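Local coordinates for O-methyltransferase (Coxiella burnetii, PDB 3TR6), which probably transfers a methyl group from S-adenosylmethionine to an oxygen of its substrate, and is seen here with S-adenosyl-L-homocysteine and nickel bound, at residues 67-72 and 91-96; 58-63 and 80-85; 28-33 and 75-80; 169-174 and 216-221. All coordinates share one frame; numbering follows the deposited sequence.

Interaction 1 of 4, residues 67-72 and 91-96. With SAH (S-adenosyl-L-homocysteine), chain C.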
loop_
_atom_site.group_PDB
_atom_site.type_symbol
_atom_site.label_atom_id
_atom_site.label_comp_id
_atom_site.label_asym_id
_atom_site.label_seq_id
_atom_site.Cartn_x
_atom_site.Cartn_y
_atom_site.Cartn_z
ATOM N N LYS A 67 18.551 0.588 -3.123
ATOM C CA LYS A 67 19.009 1.946 -2.863
ATOM C C LYS A 67 17.862 2.824 -2.374
ATOM O O LYS A 67 16.978 3.200 -3.148
ATOM C CB LYS A 67 19.628 2.556 -4.121
ATOM C CG LYS A 67 21.075 2.178 -4.362
ATOM C CD LYS A 67 21.670 3.092 -5.416
ATOM C CE LYS A 67 23.184 3.152 -5.332
ATOM N NZ LYS A 67 23.721 4.285 -6.142
ATOM N N VAL A 68 17.890 3.159 -1.089
ATOM C CA VAL A 68 16.809 3.905 -0.463
ATOM C C VAL A 68 17.307 5.211 0.141
ATOM O O VAL A 68 18.418 5.281 0.666
ATOM C CB VAL A 68 16.143 3.070 0.653
ATOM C CG1 VAL A 68 15.102 3.894 1.401
ATOM C CG2 VAL A 68 15.524 1.808 0.074
ATOM N N ILE A 69 16.485 6.251 0.056
ATOM C CA ILE A 69 16.775 7.492 0.761
ATOM C C ILE A 69 15.707 7.774 1.811
ATOM O O ILE A 69 14.510 7.635 1.556
ATOM C CB ILE A 69 16.878 8.698 -0.183
ATOM C CG1 ILE A 69 17.883 8.421 -1.303
ATOM C CG2 ILE A 69 17.292 9.932 0.598
ATOM C CD1 ILE A 69 18.092 9.597 -2.235
ATOM N N ASP A 70 16.152 8.171 2.995
ATOM C CA ASP A 70 15.256 8.480 4.094
ATOM C C ASP A 70 15.428 9.945 4.478
ATOM O O ASP A 70 16.378 10.303 5.169
ATOM C CB ASP A 70 15.551 7.555 5.278
ATOM C CG ASP A 70 14.729 7.886 6.505
ATOM O OD1 ASP A 70 13.512 7.616 6.495
ATOM O OD2 ASP A 70 15.302 8.395 7.492
ATOM N N ILE A 71 14.518 10.792 4.006
ATOM C CA ILE A 71 14.587 12.223 4.286
ATOM C C ILE A 71 13.873 12.591 5.591
ATOM O O ILE A 71 12.642 12.593 5.660
ATOM C CB ILE A 71 14.002 13.051 3.130
ATOM C CG1 ILE A 71 14.680 12.670 1.809
ATOM C CG2 ILE A 71 14.166 14.533 3.403
ATOM C CD1 ILE A 71 14.205 13.485 0.623
ATOM N N GLY A 72 14.657 12.905 6.619
ATOM C CA GLY A 72 14.123 13.215 7.932
ATOM C C GLY A 72 14.359 12.078 8.908
ATOM O O GLY A 72 13.474 11.257 9.143
ATOM N N THR A 91 21.334 -0.568 0.445
ATOM C CA THR A 91 21.807 0.497 1.318
ATOM C C THR A 91 20.765 1.599 1.451
ATOM O O THR A 91 19.943 1.805 0.557
ATOM C CB THR A 91 23.141 1.106 0.833
ATOM O OG1 THR A 91 22.978 1.667 -0.478
ATOM C CG2 THR A 91 24.234 0.048 0.813
ATOM N N LEU A 92 20.808 2.299 2.578
ATOM C CA LEU A 92 19.899 3.403 2.838
ATOM C C LEU A 92 20.682 4.569 3.411
ATOM O O LEU A 92 21.428 4.409 4.377
ATOM C CB LEU A 92 18.797 2.972 3.818
ATOM C CG LEU A 92 17.681 3.968 4.174
ATOM C CD1 LEU A 92 16.437 3.232 4.653
ATOM C CD2 LEU A 92 18.133 5.002 5.211
ATOM N N ILE A 93 20.528 5.740 2.809
ATOM C CA ILE A 93 21.090 6.950 3.391
ATOM C C ILE A 93 19.975 7.779 4.010
ATOM O O ILE A 93 18.906 7.940 3.422
ATOM C CB ILE A 93 21.883 7.791 2.366
ATOM C CG1 ILE A 93 20.962 8.343 1.284
ATOM C CG2 ILE A 93 22.995 6.967 1.743
ATOM C CD1 ILE A 93 21.713 9.052 0.181
ATOM N N THR A 94 20.222 8.289 5.209
ATOM C CA THR A 94 19.203 9.025 5.940
ATOM C C THR A 94 19.651 10.462 6.185
ATOM O O THR A 94 20.805 10.715 6.525
ATOM C CB THR A 94 18.854 8.325 7.268
ATOM O OG1 THR A 94 17.876 9.094 7.975
ATOM C CG2 THR A 94 20.093 8.153 8.135
ATOM N N CYS A 95 18.730 11.402 6.003
ATOM C CA CYS A 95 19.072 12.815 6.051
ATOM C C CYS A 95 18.423 13.532 7.223
ATOM O O CYS A 95 17.245 13.339 7.512
ATOM C CB CYS A 95 18.655 13.502 4.751
ATOM S SG CYS A 95 19.189 12.657 3.260
ATOM N N ASP A 96 19.209 14.370 7.887
ATOM C CA ASP A 96 18.702 15.242 8.931
ATOM C C ASP A 96 19.748 16.310 9.210
ATOM O O ASP A 96 20.872 16.234 8.715
ATOM C CB ASP A 96 18.382 14.450 10.201
ATOM C CG ASP A 96 17.304 15.112 11.047
ATOM O OD1 ASP A 96 17.381 16.338 11.269
ATOM O OD2 ASP A 96 16.369 14.407 11.483
HETATM N N SAH C . 11.003 9.693 9.583
HETATM C CA SAH C . 11.301 10.210 10.890
HETATM C CB SAH C . 10.556 11.508 11.158
HETATM C CG SAH C . 11.391 12.766 11.220
HETATM S SD SAH C . 10.578 14.266 11.748
HETATM C C SAH C . 10.930 9.206 11.926
HETATM O O SAH C . 10.775 9.582 13.121
HETATM O OXT SAH C . 10.772 7.996 11.624
HETATM C "C5'" SAH C . 11.325 15.676 10.946
HETATM C "C4'" SAH C . 12.756 15.714 10.897
HETATM O "O4'" SAH C . 13.186 16.576 9.787
HETATM C "C3'" SAH C . 13.302 16.324 12.128
HETATM O "O3'" SAH C . 14.162 15.442 12.723
HETATM C "C2'" SAH C . 14.027 17.523 11.680
HETATM O "O2'" SAH C . 15.193 17.677 12.387
HETATM C "C1'" SAH C . 14.324 17.231 10.255
HETATM N N9 SAH C . 14.623 18.383 9.410
HETATM C C8 SAH C . 14.067 19.603 9.479
HETATM N N7 SAH C . 14.619 20.362 8.519
HETATM C C5 SAH C . 15.523 19.627 7.840
HETATM C C6 SAH C . 16.380 19.888 6.767
HETATM N N6 SAH C . 16.414 21.178 6.153
HETATM N N1 SAH C . 17.176 18.902 6.320
HETATM C C2 SAH C . 17.159 17.687 6.886
HETATM N N3 SAH C . 16.351 17.407 7.916
HETATM C C4 SAH C . 15.527 18.354 8.410
#

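Interaction 2 of 4, residues 58-63 and 80-85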
loop_
_atom_site.group_PDB
_atom_site.type_symbol
_atom_site.label_atom_id
_atom_site.label_comp_id
_atom_site.label_asym_id
_atom_site.label_seq_id
_atom_site.Cartn_x
_atom_site.Cartn_y
_atom_site.Cartn_z
ATOM N N LEU A 58 7.390 -3.218 3.959
ATOM C CA LEU A 58 6.805 -4.144 2.999
ATOM C C LEU A 58 7.105 -3.711 1.566
ATOM O O LEU A 58 7.329 -4.549 0.695
ATOM C CB LEU A 58 5.294 -4.279 3.213
ATOM C CG LEU A 58 4.594 -5.397 2.427
ATOM C CD1 LEU A 58 5.026 -6.776 2.913
ATOM C CD2 LEU A 58 3.086 -5.260 2.513
ATOM N N LEU A 59 7.119 -2.403 1.329
ATOM C CA LEU A 59 7.411 -1.868 0.003
ATOM C C LEU A 59 8.855 -2.122 -0.417
ATOM O O LEU A 59 9.126 -2.435 -1.576
ATOM C CB LEU A 59 7.104 -0.372 -0.050
ATOM C CG LEU A 59 5.627 -0.000 0.064
ATOM C CD1 LEU A 59 5.458 1.509 0.063
ATOM C CD2 LEU A 59 4.837 -0.635 -1.059
ATOM N N VAL A 60 9.779 -1.975 0.525
ATOM C CA VAL A 60 11.181 -2.285 0.272
ATOM C C VAL A 60 11.329 -3.737 -0.183
ATOM O O VAL A 60 12.077 -4.038 -1.112
ATOM C CB VAL A 60 12.055 -2.045 1.526
ATOM C CG1 VAL A 60 13.433 -2.678 1.353
ATOM C CG2 VAL A 60 12.177 -0.557 1.819
ATOM N N LYS A 61 10.602 -4.636 0.472
ATOM C CA LYS A 61 10.672 -6.051 0.135
ATOM C C LYS A 61 10.037 -6.365 -1.222
ATOM O O LYS A 61 10.581 -7.152 -1.998
ATOM C CB LYS A 61 10.043 -6.900 1.242
ATOM C CG LYS A 61 10.870 -6.948 2.522
ATOM C CD LYS A 61 10.169 -7.746 3.608
ATOM C CE LYS A 61 11.170 -8.486 4.491
ATOM N NZ LYS A 61 11.359 -7.829 5.814
ATOM N N LEU A 62 8.894 -5.750 -1.510
ATOM C CA LEU A 62 8.200 -5.998 -2.771
ATOM C C LEU A 62 9.015 -5.527 -3.968
ATOM O O LEU A 62 9.076 -6.199 -4.999
ATOM C CB LEU A 62 6.825 -5.333 -2.774
ATOM C CG LEU A 62 5.712 -6.066 -2.026
ATOM C CD1 LEU A 62 4.490 -5.176 -1.895
ATOM C CD2 LEU A 62 5.362 -7.368 -2.726
HETATM N N MSE A 63 9.646 -4.368 -3.828
HETATM C CA MSE A 63 10.448 -3.815 -4.907
HETATM C C MSE A 63 11.842 -4.406 -4.897
HETATM O O MSE A 63 12.585 -4.266 -5.867
HETATM C CB MSE A 63 10.548 -2.300 -4.778
HETATM C CG MSE A 63 9.213 -1.613 -4.708
HETATM SE SE MSE A 63 9.428 0.298 -4.510
HETATM C CE MSE A 63 10.098 0.735 -6.291
ATOM N N ILE A 80 15.421 2.743 10.200
ATOM C CA ILE A 80 15.649 1.393 10.696
ATOM C C ILE A 80 14.570 0.424 10.217
ATOM O O ILE A 80 14.856 -0.730 9.901
ATOM C CB ILE A 80 15.710 1.371 12.232
ATOM C CG1 ILE A 80 16.930 2.162 12.719
ATOM C CG2 ILE A 80 15.746 -0.055 12.745
ATOM C CD1 ILE A 80 16.964 2.384 14.215
ATOM N N ALA A 81 13.330 0.901 10.165
ATOM C CA ALA A 81 12.221 0.082 9.692
ATOM C C ALA A 81 12.504 -0.417 8.281
ATOM O O ALA A 81 12.379 -1.610 7.992
ATOM C CB ALA A 81 10.925 0.869 9.727
HETATM N N MSE A 82 12.893 0.506 7.409
HETATM C CA MSE A 82 13.235 0.166 6.035
HETATM C C MSE A 82 14.575 -0.553 5.955
HETATM O O MSE A 82 14.739 -1.483 5.165
HETATM C CB MSE A 82 13.249 1.415 5.153
HETATM C CG MSE A 82 11.867 1.954 4.839
HETATM SE SE MSE A 82 11.906 3.534 3.712
HETATM C CE MSE A 82 12.614 4.828 4.989
ATOM N N GLY A 83 15.530 -0.117 6.774
ATOM C CA GLY A 83 16.836 -0.751 6.827
ATOM C C GLY A 83 16.749 -2.247 7.076
ATOM O O GLY A 83 17.460 -3.027 6.451
ATOM N N LEU A 84 15.869 -2.648 7.988
ATOM C CA LEU A 84 15.708 -4.058 8.331
ATOM C C LEU A 84 15.124 -4.885 7.187
ATOM O O LEU A 84 15.273 -6.108 7.154
ATOM C CB LEU A 84 14.833 -4.205 9.577
ATOM C CG LEU A 84 15.431 -3.696 10.889
ATOM C CD1 LEU A 84 14.348 -3.516 11.939
ATOM C CD2 LEU A 84 16.527 -4.634 11.385
ATOM N N ALA A 85 14.453 -4.218 6.255
ATOM C CA ALA A 85 13.810 -4.912 5.143
ATOM C C ALA A 85 14.718 -4.990 3.920
ATOM O O ALA A 85 14.448 -5.744 2.983
ATOM C CB ALA A 85 12.490 -4.237 4.790
#

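Interaction 3 of 4, residues 28-33 and 75-80. With SAH (S-adenosyl-L-homocysteine), chain C.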
loop_
_atom_site.group_PDB
_atom_site.type_symbol
_atom_site.label_atom_id
_atom_site.label_comp_id
_atom_site.label_asym_id
_atom_site.label_seq_id
_atom_site.Cartn_x
_atom_site.Cartn_y
_atom_site.Cartn_z
ATOM N N PRO A 28 10.772 -5.598 18.557
ATOM C CA PRO A 28 11.025 -5.110 19.917
ATOM C C PRO A 28 12.015 -3.952 19.959
ATOM O O PRO A 28 11.829 -3.025 20.747
ATOM C CB PRO A 28 11.591 -6.341 20.642
ATOM C CG PRO A 28 11.852 -7.366 19.570
ATOM C CD PRO A 28 10.896 -7.060 18.469
ATOM N N LEU A 29 13.042 -3.994 19.119
ATOM C CA LEU A 29 14.032 -2.925 19.099
ATOM C C LEU A 29 13.412 -1.585 18.708
ATOM O O LEU A 29 13.729 -0.555 19.297
ATOM C CB LEU A 29 15.198 -3.270 18.171
ATOM C CG LEU A 29 16.358 -2.268 18.149
ATOM C CD1 LEU A 29 17.690 -2.988 17.998
ATOM C CD2 LEU A 29 16.179 -1.228 17.050
ATOM N N LEU A 30 12.531 -1.599 17.711
ATOM C CA LEU A 30 11.842 -0.380 17.293
ATOM C C LEU A 30 10.866 0.103 18.361
ATOM O O LEU A 30 10.726 1.306 18.591
ATOM C CB LEU A 30 11.123 -0.588 15.960
ATOM C CG LEU A 30 11.999 -0.457 14.711
ATOM C CD1 LEU A 30 11.214 -0.808 13.451
ATOM C CD2 LEU A 30 12.595 0.943 14.610
ATOM N N ALA A 31 10.194 -0.840 19.014
ATOM C CA ALA A 31 9.305 -0.519 20.123
ATOM C C ALA A 31 10.080 0.223 21.208
ATOM O O ALA A 31 9.621 1.236 21.735
ATOM C CB ALA A 31 8.679 -1.786 20.686
ATOM N N GLU A 32 11.263 -0.292 21.527
ATOM C CA GLU A 32 12.136 0.313 22.525
ATOM C C GLU A 32 12.604 1.696 22.088
ATOM O O GLU A 32 12.705 2.615 22.903
ATOM C CB GLU A 32 13.342 -0.594 22.774
ATOM C CG GLU A 32 14.467 0.051 23.554
ATOM C CD GLU A 32 15.695 -0.835 23.630
ATOM O OE1 GLU A 32 15.586 -2.033 23.287
ATOM O OE2 GLU A 32 16.770 -0.331 24.025
ATOM N N LEU A 33 12.885 1.837 20.796
ATOM C CA LEU A 33 13.356 3.099 20.240
ATOM C C LEU A 33 12.353 4.240 20.417
ATOM O O LEU A 33 12.743 5.386 20.638
ATOM C CB LEU A 33 13.705 2.938 18.757
ATOM C CG LEU A 33 13.983 4.229 17.978
ATOM C CD1 LEU A 33 15.185 4.959 18.549
ATOM C CD2 LEU A 33 14.179 3.947 16.497
ATOM N N THR A 75 14.975 10.271 15.252
ATOM C CA THR A 75 15.678 9.236 16.004
ATOM C C THR A 75 15.780 7.939 15.201
ATOM O O THR A 75 16.109 6.883 15.744
ATOM C CB THR A 75 15.032 8.978 17.377
ATOM O OG1 THR A 75 13.664 8.594 17.206
ATOM C CG2 THR A 75 15.102 10.233 18.241
ATOM N N GLY A 76 15.481 8.033 13.907
ATOM C CA GLY A 76 15.749 6.962 12.962
ATOM C C GLY A 76 14.783 5.794 12.900
ATOM O O GLY A 76 15.184 4.688 12.534
ATOM N N TYR A 77 13.515 6.025 13.232
ATOM C CA TYR A 77 12.529 4.944 13.218
ATOM C C TYR A 77 12.294 4.401 11.803
ATOM O O TYR A 77 12.386 3.196 11.567
ATOM C CB TYR A 77 11.202 5.384 13.854
ATOM C CG TYR A 77 10.258 4.230 14.140
ATOM C CD1 TYR A 77 10.195 3.651 15.403
ATOM C CD2 TYR A 77 9.443 3.709 13.143
ATOM C CE1 TYR A 77 9.340 2.592 15.667
ATOM C CE2 TYR A 77 8.589 2.654 13.395
ATOM C CZ TYR A 77 8.540 2.098 14.656
ATOM O OH TYR A 77 7.687 1.046 14.896
ATOM N N SER A 78 11.992 5.292 10.865
ATOM C CA SER A 78 11.715 4.879 9.493
ATOM C C SER A 78 12.971 4.360 8.800
ATOM O O SER A 78 12.904 3.444 7.979
ATOM C CB SER A 78 11.101 6.031 8.694
ATOM O OG SER A 78 11.943 7.171 8.701
ATOM N N ALA A 79 14.115 4.952 9.136
ATOM C CA ALA A 79 15.391 4.531 8.574
ATOM C C ALA A 79 15.691 3.087 8.948
ATOM O O ALA A 79 16.151 2.303 8.120
ATOM C CB ALA A 79 16.509 5.444 9.050
ATOM N N ILE A 80 15.421 2.743 10.200
ATOM C CA ILE A 80 15.649 1.393 10.696
ATOM C C ILE A 80 14.570 0.424 10.217
ATOM O O ILE A 80 14.856 -0.730 9.901
ATOM C CB ILE A 80 15.710 1.371 12.232
ATOM C CG1 ILE A 80 16.930 2.162 12.719
ATOM C CG2 ILE A 80 15.746 -0.055 12.745
ATOM C CD1 ILE A 80 16.964 2.384 14.215
HETATM N N SAH C . 11.003 9.693 9.583
HETATM C CA SAH C . 11.301 10.210 10.890
HETATM C CB SAH C . 10.556 11.508 11.158
HETATM C CG SAH C . 11.391 12.766 11.220
HETATM S SD SAH C . 10.578 14.266 11.748
HETATM C C SAH C . 10.930 9.206 11.926
HETATM O O SAH C . 10.775 9.582 13.121
HETATM O OXT SAH C . 10.772 7.996 11.624
HETATM C "C5'" SAH C . 11.325 15.676 10.946
HETATM C "C4'" SAH C . 12.756 15.714 10.897
HETATM O "O4'" SAH C . 13.186 16.576 9.787
HETATM C "C3'" SAH C . 13.302 16.324 12.128
HETATM O "O3'" SAH C . 14.162 15.442 12.723
HETATM C "C2'" SAH C . 14.027 17.523 11.680
HETATM O "O2'" SAH C . 15.193 17.677 12.387
HETATM C "C1'" SAH C . 14.324 17.231 10.255
HETATM N N9 SAH C . 14.623 18.383 9.410
HETATM C C8 SAH C . 14.067 19.603 9.479
HETATM N N7 SAH C . 14.619 20.362 8.519
HETATM C C5 SAH C . 15.523 19.627 7.840
HETATM C C6 SAH C . 16.380 19.888 6.767
HETATM N N6 SAH C . 16.414 21.178 6.153
HETATM N N1 SAH C . 17.176 18.902 6.320
HETATM C C2 SAH C . 17.159 17.687 6.886
HETATM N N3 SAH C . 16.351 17.407 7.916
HETATM C C4 SAH C . 15.527 18.354 8.410
#

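Interaction 4 of 4, residues 169-174 and 216-221. With NI (nickel (II) ion), chain B.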
loop_
_atom_site.group_PDB
_atom_site.type_symbol
_atom_site.label_atom_id
_atom_site.label_comp_id
_atom_site.label_asym_id
_atom_site.label_seq_id
_atom_site.Cartn_x
_atom_site.Cartn_y
_atom_site.Cartn_z
ATOM N N LEU A 169 9.940 4.664 -6.493
ATOM C CA LEU A 169 8.804 5.062 -5.667
ATOM C C LEU A 169 9.097 6.200 -4.686
ATOM O O LEU A 169 10.059 6.144 -3.921
ATOM C CB LEU A 169 8.260 3.856 -4.900
ATOM C CG LEU A 169 6.989 4.111 -4.094
ATOM C CD1 LEU A 169 5.815 4.382 -5.030
ATOM C CD2 LEU A 169 6.682 2.945 -3.162
ATOM N N ILE A 170 8.253 7.228 -4.718
ATOM C CA ILE A 170 8.273 8.278 -3.704
ATOM C C ILE A 170 7.176 8.030 -2.675
ATOM O O ILE A 170 6.020 7.820 -3.032
ATOM C CB ILE A 170 8.027 9.671 -4.307
ATOM C CG1 ILE A 170 9.152 10.058 -5.264
ATOM C CG2 ILE A 170 7.907 10.708 -3.203
ATOM C CD1 ILE A 170 8.878 11.321 -6.030
ATOM N N ALA A 171 7.543 8.053 -1.398
ATOM C CA ALA A 171 6.566 7.989 -0.318
ATOM C C ALA A 171 6.592 9.297 0.470
ATOM O O ALA A 171 7.646 9.725 0.933
ATOM C CB ALA A 171 6.846 6.808 0.587
ATOM N N VAL A 172 5.434 9.934 0.610
ATOM C CA VAL A 172 5.346 11.206 1.321
ATOM C C VAL A 172 4.410 11.095 2.518
ATOM O O VAL A 172 3.253 10.707 2.375
ATOM C CB VAL A 172 4.857 12.337 0.394
ATOM C CG1 VAL A 172 4.824 13.668 1.139
ATOM C CG2 VAL A 172 5.743 12.432 -0.840
ATOM N N ASP A 173 4.915 11.442 3.697
ATOM C CA ASP A 173 4.117 11.386 4.916
ATOM C C ASP A 173 3.427 12.723 5.189
ATOM O O ASP A 173 3.790 13.749 4.612
ATOM C CB ASP A 173 4.996 10.992 6.104
ATOM C CG ASP A 173 4.191 10.693 7.357
ATOM O OD1 ASP A 173 2.951 10.561 7.261
ATOM O OD2 ASP A 173 4.805 10.574 8.437
ATOM N N ASN A 174 2.420 12.695 6.057
ATOM C CA ASN A 174 1.759 13.905 6.550
ATOM C C ASN A 174 1.003 14.707 5.493
ATOM O O ASN A 174 0.897 15.927 5.597
ATOM C CB ASN A 174 2.753 14.820 7.285
ATOM C CG ASN A 174 3.475 14.110 8.419
ATOM O OD1 ASN A 174 2.897 13.842 9.478
ATOM N ND2 ASN A 174 4.750 13.805 8.202
ATOM N N ASP A 216 -0.255 9.541 9.167
ATOM C CA ASP A 216 -0.887 10.822 8.853
ATOM C C ASP A 216 -1.150 10.963 7.350
ATOM O O ASP A 216 -1.166 12.070 6.804
ATOM C CB ASP A 216 -0.038 11.989 9.359
ATOM C CG ASP A 216 -0.779 13.312 9.307
ATOM O OD1 ASP A 216 -1.986 13.331 9.626
ATOM O OD2 ASP A 216 -0.156 14.332 8.940
ATOM N N GLY A 217 -1.367 9.835 6.687
ATOM C CA GLY A 217 -1.563 9.835 5.252
ATOM C C GLY A 217 -0.242 9.602 4.550
ATOM O O GLY A 217 0.753 10.275 4.827
ATOM N N LEU A 218 -0.230 8.633 3.645
ATOM C CA LEU A 218 0.979 8.302 2.918
ATOM C C LEU A 218 0.717 8.283 1.415
ATOM O O LEU A 218 0.059 7.377 0.901
ATOM C CB LEU A 218 1.528 6.954 3.385
ATOM C CG LEU A 218 2.878 6.581 2.765
ATOM C CD1 LEU A 218 3.987 7.502 3.273
ATOM C CD2 LEU A 218 3.200 5.130 3.053
ATOM N N THR A 219 1.218 9.294 0.714
ATOM C CA THR A 219 1.110 9.327 -0.738
ATOM C C THR A 219 2.234 8.519 -1.364
ATOM O O THR A 219 3.400 8.680 -1.003
ATOM C CB THR A 219 1.152 10.764 -1.289
ATOM O OG1 THR A 219 -0.001 11.474 -0.836
ATOM C CG2 THR A 219 1.157 10.763 -2.812
ATOM N N LEU A 220 1.877 7.636 -2.288
ATOM C CA LEU A 220 2.869 6.886 -3.042
ATOM C C LEU A 220 2.824 7.327 -4.498
ATOM O O LEU A 220 1.757 7.376 -5.102
ATOM C CB LEU A 220 2.610 5.387 -2.940
ATOM C CG LEU A 220 2.474 4.846 -1.521
ATOM C CD1 LEU A 220 2.150 3.359 -1.536
ATOM C CD2 LEU A 220 3.735 5.119 -0.714
ATOM N N ALA A 221 3.985 7.660 -5.049
ATOM C CA ALA A 221 4.083 8.084 -6.440
ATOM C C ALA A 221 5.160 7.287 -7.170
ATOM O O ALA A 221 6.351 7.437 -6.897
ATOM C CB ALA A 221 4.367 9.573 -6.522
HETATM NI NI NI B . 5.971 12.306 9.821
#

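Interaction 1 of 4, residues 67-72 and 91-96
K67 lies opposite T91 at the start of two parallel strands; its CA rests against T91 O, which accepts V68 N at 3.0 Å. V68 CG1, anti to the backbone N (chi1 174°), reaches L92 CD1 at 3.6 Å, the two side chains crossing obliquely, while V68 O takes I93 N. On the other face of the sheet I69 and I93 run alongside each other in the same direction, CG1 against CG1. D70 brings a carboxylate to the face shared with V68 and L92: its N bonds to I93 O and its O receives C95 N. Its CB packs on L92 CD2, and OD2 accepts T94 OG1 at 2.7 Å through its anti lone pair. T94 OG1 is also bonded to T73, and D70 OD1 to S78, so both carboxylate oxygens are held. I71 turns to the opposite face, against A125 of helix 125-133. At the strand end G72 N reaches C95 O at 2.8 Å with a bent N-H...O angle of 138°, and G72 O receives a weak bond from the amino N of S-adenosyl-L-homocysteine. Alongside, D96 grips the ribose, OD1 taking O2' at 2.8 Å and OD2 taking O3' at 2.7 Å; F74 N also bonds to OD2 and D98 N to OD1. A glycine turn after one strand and a ribose-binding acid ending the next mark the beta-alpha-beta unit of Rossmann-like methyltransferases.

Interaction 2 of 4, residues 58-63 and 80-85
V60 meets selenomethionine M82 and A85 where helices 50-63 and 77-83, two of the helices packed on one face of the Rossmann-like sheet, come together. The contact is small and apolar, and it divides into a dense side toward the sheet and a looser one toward the surface. On the dense side the V60 side chain is forked between two partners. Its CG2 touches M82 CG at 3.9 Å, the two side chains crossing at about a right angle, and its CG1, anti to the backbone N (chi1 167°), rests on A85 O at 3.6 Å and on A85 CB at 3.9 Å. Beneath them L143 of strand 141-146 touches both V60 and M82. The M82 chain runs extended as far as SE and then bends (chi3 -71°), which turns CE toward D70 OD1, while SE lies against V68 CG1; Y145 also touches this side chain, and L56 adds a contact from helix 50-63. A85 also leans on A57, one turn before K61.

On the outer side, near exposed L84, the K61 chain covers A85. Its CG is 3.9 Å from A85 CB, and the bends further along bring the ammonium group over the same alanine. NZ remains 4.5 Å from L84 O, and the two segments share no hydrogen bond, so this side too is joined by packing. NZ also makes a long, weak ion pair with D208 of the second subunit, while standing 3.9 Å from A85 CB.

Interaction 3 of 4, residues 28-33 and 75-80
Y77 and L30 are brought together by their torsions: Y77 CG is anti to the backbone N (chi1 -167°), and with chi2 at 97° the ring presents a face to L30, whose CG is anti to its own carbonyl carbon. L30 then lies across that face of the ring. Its CD2 makes a CH-pi contact 3.9 Å from the Y77 ring centroid, 19° off the normal and displaced toward the rim near CD1, while L30 CB sits 3.7 Å from Y77 CE1. The same L30 CD2 touches I80 CG2 at 3.8 Å, so this methyl is wedged between ring and isoleucine. L33, one turn on, supplies the second prong. Its CD1 rests 3.5 Å from T75 O, and its CD2 meets I80 CD1 at 3.9 Å and leans obliquely on the tyrosine. Beyond the two segments, T75 OG1 is hydrogen-bonded to T37 OG1 and Y77 OH to E26 OE1.

Behind this apolar layer G76 occupies the N-cap of helix 77-83 and closes the glycine-containing, cofactor-binding loop of Rossmann-like methyltransferases. S78 faces away from the leucines toward S-adenosyl-L-homocysteine: its N donates to OXT at 3.1 Å and its OG accepts the amino N at 2.8 Å. The helix start may also favour the ligand carboxylate electrostatically. The segment 75-80 is thus held between the cofactor product and helix 28-40, with P50 and A53 of helix 50-63 against Y77, Y108 and W109 of helix 99-111 against I80, and strand 67-71 offering D70 to S78.

Interaction 4 of 4, residues 169-174 and 216-221
I170 and A221 begin an antiparallel pairing in which strands 169-173 and 218-221 run 163° apart, their axes 4.6 Å from each other at closest. Strand 218-223, the one antiparallel strand of the seven-stranded sheet, is characteristic of class I methyltransferases. Two hydrogen-bonded pairs join the segments: I170 and A221 exchange bonds of 2.9 Å, N to O in both directions, and V172 and T219 also bond both ways. Between these pairs A171 CB is flanked by L220 CD2 at 3.8 Å and L218 CD1 at 4.0 Å. L169 CD1 folds over A221 O, and L58 and L62 of the second subunit pack on L220 and L169. At the far end the strand delivers the metal site. D216 OD1 is bonded to R178 N and to T9 of the second subunit, and its side chain crosses N174 at about a right angle. The N174 amide is modelled with ND2 2.5 Å from the nickel and OD1 3.1 Å from D216 OD2; since a neutral amide N is a poor metal ligand and OD1 faces an acceptor, the amide orientation is doubtful. D173 OD1 is held by Q52 of helix 50-63, while its OD2, together with D147, binds the nickel at 2.5 Å.

In the fold
Starting from the N terminus, helix 28-40 is the first element engaged: interaction 3 closes a long loop by bringing it onto the start of helix 77-83. Helix 50-63 follows within that loop and meets the end of the same helix in interaction 2; the segments of the two overlap at I80, which makes its contacts in interaction 3. Strand 67-71 comes next and pairs with strand 91-96 in interaction 1, closing the beta-alpha-beta unit around helix 77-83. These three loops cross one another, none nested, and converge on that helix; interactions 1 and 3 both touch the cofactor product. Interaction 4 follows in series and closes a separate loop in the other half of the sheet, touching interaction 2 through L59, M63, L169 and L220.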